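Diphosphomevalonate decarboxylase, putative (Trypanosoma brucei, PDB 2HKE) probably catalyses the ATP-dependent decarboxylation of (R)-5-diphosphomevalonate to isopentenyl diphosphate in the mevalonate pathway. Local coordinates at residues F37-S42 against I183-A188; Q173-T178 against R230-R235. The protein carries 1 engineered substitution. One frame throughout, in Å; residues are numbered along the deposited sequence.

Contact 1: F37-S42 against I183-A188; sequences FSITLS and IQVMCA. With SO4 (sulfate ion), chain E.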
# COMPACT_ATOMS: atom_id res chain seq x y z
N PHE A 37 -0.96 -7.85 -6.31
CA PHE A 37 -1.10 -8.75 -5.19
C PHE A 37 -0.38 -8.04 -4.05
O PHE A 37 0.78 -7.65 -4.21
CB PHE A 37 -0.39 -10.07 -5.56
CG PHE A 37 -0.95 -11.33 -4.89
CD1 PHE A 37 -1.68 -11.32 -3.71
CD2 PHE A 37 -0.60 -12.55 -5.44
CE1 PHE A 37 -2.14 -12.53 -3.15
CE2 PHE A 37 -1.05 -13.76 -4.91
CZ PHE A 37 -1.80 -13.74 -3.73
N SER A 38 -1.07 -7.89 -2.90
CA SER A 38 -0.51 -7.10 -1.82
C SER A 38 -0.76 -7.75 -0.47
O SER A 38 -1.59 -8.68 -0.35
CB SER A 38 -1.11 -5.70 -1.79
OG SER A 38 -2.54 -5.79 -1.70
N ILE A 39 0.01 -7.30 0.50
CA ILE A 39 -0.22 -7.62 1.90
C ILE A 39 -0.83 -6.40 2.55
O ILE A 39 -0.30 -5.28 2.49
CB ILE A 39 1.10 -7.99 2.62
CG1 ILE A 39 1.72 -9.24 2.03
CG2 ILE A 39 0.88 -8.22 4.16
CD1 ILE A 39 2.97 -9.66 2.71
N THR A 40 -1.93 -6.61 3.26
CA THR A 40 -2.52 -5.56 4.02
C THR A 40 -1.78 -5.38 5.36
O THR A 40 -1.50 -6.35 6.02
CB THR A 40 -3.98 -5.94 4.29
OG1 THR A 40 -4.62 -6.21 3.05
CG2 THR A 40 -4.66 -4.81 5.04
N LEU A 41 -1.45 -4.15 5.71
CA LEU A 41 -0.71 -3.88 6.93
C LEU A 41 -1.72 -3.64 8.08
O LEU A 41 -2.91 -3.45 7.84
CB LEU A 41 0.16 -2.65 6.76
CG LEU A 41 1.35 -2.79 5.81
CD1 LEU A 41 2.38 -1.74 6.42
CD2 LEU A 41 1.89 -4.17 5.77
N SER A 42 -1.21 -3.65 9.30
CA SER A 42 -1.96 -3.20 10.47
C SER A 42 -2.35 -1.74 10.38
O SER A 42 -1.61 -0.93 9.85
CB SER A 42 -1.14 -3.42 11.75
OG SER A 42 -1.91 -3.03 12.88
N ILE A 183 4.83 -14.27 8.99
CA ILE A 183 5.36 -13.25 8.05
C ILE A 183 5.10 -11.85 8.60
O ILE A 183 4.01 -11.51 9.17
CB ILE A 183 4.92 -13.57 6.57
CG1 ILE A 183 5.85 -12.85 5.54
CG2 ILE A 183 3.49 -13.32 6.42
CD1 ILE A 183 5.74 -13.38 4.16
N GLN A 184 6.14 -11.02 8.52
CA GLN A 184 6.09 -9.69 9.08
C GLN A 184 6.49 -8.71 8.02
O GLN A 184 7.23 -9.08 7.10
CB GLN A 184 7.11 -9.54 10.22
CG GLN A 184 6.90 -10.47 11.42
CD GLN A 184 5.57 -10.29 12.11
OE1 GLN A 184 5.26 -9.23 12.61
NE2 GLN A 184 4.79 -11.38 12.22
N VAL A 185 6.01 -7.48 8.14
CA VAL A 185 6.33 -6.42 7.18
C VAL A 185 7.02 -5.27 7.91
O VAL A 185 6.59 -4.88 9.01
CB VAL A 185 5.07 -5.85 6.54
CG1 VAL A 185 5.42 -4.75 5.50
CG2 VAL A 185 4.25 -6.98 5.89
N MET A 186 8.06 -4.72 7.30
CA MET A 186 8.62 -3.48 7.83
C MET A 186 8.69 -2.46 6.74
O MET A 186 8.58 -2.78 5.57
CB MET A 186 9.97 -3.72 8.49
CG MET A 186 9.95 -4.66 9.70
SD MET A 186 11.57 -4.80 10.49
CE MET A 186 12.53 -5.82 9.37
N CYS A 187 8.79 -1.19 7.13
CA CYS A 187 9.07 -0.14 6.16
C CYS A 187 10.21 0.72 6.75
O CYS A 187 10.05 1.34 7.80
CB CYS A 187 7.87 0.68 5.89
SG CYS A 187 8.16 1.90 4.60
N ALA A 188 11.35 0.70 6.08
CA ALA A 188 12.46 1.59 6.37
C ALA A 188 12.27 2.86 5.53
O ALA A 188 12.43 2.86 4.28
CB ALA A 188 13.80 0.90 6.08
S SO4 E . -5.12 -4.51 12.62
O1 SO4 E . -5.45 -3.35 11.79
O2 SO4 E . -4.14 -4.06 13.61
O3 SO4 E . -6.34 -4.88 13.34
O4 SO4 E . -4.49 -5.67 11.98
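Leu-41 and Val-185 mark the closest approach of the two backbones, their CA atoms 7.5 Å apart, and no hydrogen bond passes between the segments, so they meet through side chains alone. Val-185 is shared by both partners. Its CG1 lies 3.6 Å from Leu-41 CD2, and its other methyl, CG2, is 3.7 Å from that same Leu-41 CD2, so a single leucine methyl sits against both branches of the valine. The CB of Leu-41 does not point at 183-188; with CG set beside the backbone N (chi1 -69°), the end of the chain swings over and crosses Val-185 at about a right angle. Val-185 CG2 also reaches Ile-39, whose CG2 lies 4.0 Å away, the two side chains sliding past each other in opposite directions. Strands 36-40 and 183-189 belong to different sheets: 36-40 to the large mixed sheet, within the N-terminal family region, 183-189 to the middle of the five-stranded sheet of the C-terminal one. This is therefore part of the buried seam between the two halves of a GHMP-kinase-type fold. Phe-301, from the strand beside 183-189, touches both Ile-39 and Val-185 and extends the apolar patch. Beyond Leu-41 the surroundings turn polar. Ser-42 N is bonded to Ser-362 OG, a further tie to the five-stranded sheet, while Ser-42 OG donates to sulfate O2 at 2.6 Å. The backbone N atoms of Ala-43 and Cys-366 bind the same sulfate, an anion probably taken up from the crystallisation liquor.

Contact 2: Q173-T178 against R230-R235; sequences QFVDET and RAIKAR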
# COMPACT_ATOMS: atom_id res chain seq x y z
N GLN A 173 -9.83 -11.47 -1.37
CA GLN A 173 -8.90 -11.94 -0.36
C GLN A 173 -8.39 -13.29 -0.80
O GLN A 173 -9.16 -14.18 -1.11
CB GLN A 173 -9.57 -12.05 1.02
CG GLN A 173 -8.62 -12.43 2.08
CD GLN A 173 -9.32 -12.50 3.38
OE1 GLN A 173 -10.11 -13.43 3.58
NE2 GLN A 173 -9.13 -11.49 4.24
N PHE A 174 -7.07 -13.44 -0.88
CA PHE A 174 -6.50 -14.70 -1.25
C PHE A 174 -6.43 -15.64 -0.03
O PHE A 174 -6.92 -16.78 -0.10
CB PHE A 174 -5.16 -14.53 -1.91
CG PHE A 174 -4.52 -15.82 -2.32
CD1 PHE A 174 -5.02 -16.57 -3.37
CD2 PHE A 174 -3.38 -16.25 -1.68
CE1 PHE A 174 -4.42 -17.77 -3.74
CE2 PHE A 174 -2.76 -17.41 -2.05
CZ PHE A 174 -3.28 -18.18 -3.07
N VAL A 175 -5.78 -15.16 1.01
CA VAL A 175 -5.82 -15.74 2.32
C VAL A 175 -5.91 -14.66 3.33
O VAL A 175 -5.47 -13.50 3.09
CB VAL A 175 -4.59 -16.64 2.65
CG1 VAL A 175 -4.52 -17.83 1.68
CG2 VAL A 175 -3.25 -15.85 2.65
N ASP A 176 -6.46 -15.00 4.50
CA ASP A 176 -6.61 -13.96 5.51
C ASP A 176 -5.39 -13.87 6.40
O ASP A 176 -4.38 -14.54 6.19
CB ASP A 176 -7.92 -14.13 6.32
CG ASP A 176 -7.92 -15.35 7.22
OD1 ASP A 176 -6.84 -15.86 7.59
OD2 ASP A 176 -9.06 -15.79 7.59
N GLU A 177 -5.47 -12.98 7.35
CA GLU A 177 -4.36 -12.67 8.25
C GLU A 177 -3.97 -13.83 9.13
O GLU A 177 -2.92 -13.81 9.73
CB GLU A 177 -4.70 -11.45 9.09
CG GLU A 177 -5.84 -11.57 10.12
CD GLU A 177 -7.24 -11.38 9.55
OE1 GLU A 177 -7.41 -11.30 8.33
OE2 GLU A 177 -8.21 -11.30 10.34
N THR A 178 -4.84 -14.81 9.31
CA THR A 178 -4.49 -15.97 10.10
C THR A 178 -3.67 -17.02 9.38
O THR A 178 -3.15 -17.94 10.01
CB THR A 178 -5.76 -16.67 10.69
OG1 THR A 178 -6.46 -17.29 9.63
CG2 THR A 178 -6.65 -15.71 11.37
N ARG A 230 0.92 -20.06 -5.11
CA ARG A 230 1.44 -21.34 -4.62
C ARG A 230 2.33 -21.15 -3.42
O ARG A 230 2.20 -21.88 -2.43
CB ARG A 230 2.22 -22.02 -5.74
CG ARG A 230 2.81 -23.35 -5.41
CD ARG A 230 3.43 -24.08 -6.60
NE ARG A 230 3.92 -25.38 -6.09
CZ ARG A 230 4.75 -26.22 -6.71
NH1 ARG A 230 5.25 -25.95 -7.90
NH2 ARG A 230 5.08 -27.35 -6.11
N ALA A 231 3.24 -20.17 -3.47
CA ALA A 231 4.18 -19.95 -2.35
C ALA A 231 3.44 -19.49 -1.08
O ALA A 231 3.84 -19.83 0.02
CB ALA A 231 5.26 -18.89 -2.73
N ILE A 232 2.40 -18.68 -1.23
CA ILE A 232 1.69 -18.14 -0.06
C ILE A 232 0.85 -19.25 0.54
O ILE A 232 0.79 -19.42 1.77
CB ILE A 232 0.83 -16.92 -0.43
CG1 ILE A 232 1.75 -15.74 -0.80
CG2 ILE A 232 -0.20 -16.58 0.70
CD1 ILE A 232 1.09 -14.75 -1.69
N LYS A 233 0.21 -20.03 -0.31
CA LYS A 233 -0.52 -21.22 0.18
C LYS A 233 0.38 -22.18 0.92
O LYS A 233 -0.03 -22.69 1.99
CB LYS A 233 -1.33 -21.89 -0.93
CG LYS A 233 -2.55 -21.08 -1.20
CD LYS A 233 -3.61 -21.76 -2.04
CE LYS A 233 -5.00 -21.07 -1.85
NZ LYS A 233 -5.90 -21.14 -3.08
N ALA A 234 1.59 -22.40 0.42
CA ALA A 234 2.57 -23.29 1.04
C ALA A 234 3.40 -22.67 2.16
O ALA A 234 4.17 -23.37 2.75
CB ALA A 234 3.52 -23.82 0.00
N ARG A 235 3.27 -21.36 2.39
CA ARG A 235 4.11 -20.61 3.32
C ARG A 235 5.58 -20.83 3.04
O ARG A 235 6.36 -21.08 3.93
CB ARG A 235 3.77 -20.95 4.80
CG ARG A 235 2.33 -20.77 5.16
CD ARG A 235 1.99 -21.59 6.43
NE ARG A 235 0.58 -21.48 6.82
CZ ARG A 235 -0.37 -22.39 6.54
NH1 ARG A 235 -0.08 -23.49 5.85
NH2 ARG A 235 -1.62 -22.19 6.96
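Phe-174 meets two neighbours on helix 213-234 with different parts of its ring. Ile-232 brings its CG2 methyl to the ring edge, in the plane, 3.8 Å from Phe-174 CE2. Lys-233 runs its aliphatic chain past the outer end of the ring: its CG lies 3.5 Å from Phe-174 CZ, and its CE is 3.6 Å from that same CZ. The ring extends to the helix because its CG stands opposite the backbone N (chi1 -180°). Val-175 crosses Ile-232 at a slant, its CG2 3.7 Å from Ile-232 CG2, which is thus shared by the phenylalanine and the valine.

Behind these side chains, Phe-174 and Val-175 both face Phe-155 on the neighbouring strand, a classic beta bulge at a corner of the chain; it lets two consecutive residues point to the helix. The chain then leaves the strand through an Asx turn, in which Asp-176 OD1 accepts from Thr-178 N (2.8 Å) and also from Thr-178 OG1 (2.5 Å). The helix closes with a Schellman motif at Arg-235, whose phi is +52° and whose N bonds only weakly to Ile-232 O. His-179 ties the two pieces together, its NE2 bonded to Ile-232 O and its O to Arg-235 NE.

With no hydrogen bond crossing between the segments, their direct adhesion rests on shape and apolar burial, which uses the methylenes of Lys-233 and leaves its charged end at the exposed rim.

The centres of contacts 1 and 2 lie 13 Å apart, and their segments alternate along the chain: 37-42, 173-178, 183-188, 230-235. Strand 170-175 is followed directly by strand 183-189, so the chain passes from the large mixed sheet to the five-stranded one between 173-178 and 183-188. Strands 36-40 and 170-175 share the large sheet, with strand 155-159 between them. The contacts also touch: Phe-37 CZ is 3.6 Å from Phe-174 CD2, the rings edge-to-face, and 3.7 Å from Ile-232 CD1. Contact 1 joins sheet to sheet near the chain's centre, contact 2 joins sheet to helix farther out, and both lie where the large sheet meets elements of the C-terminal family region.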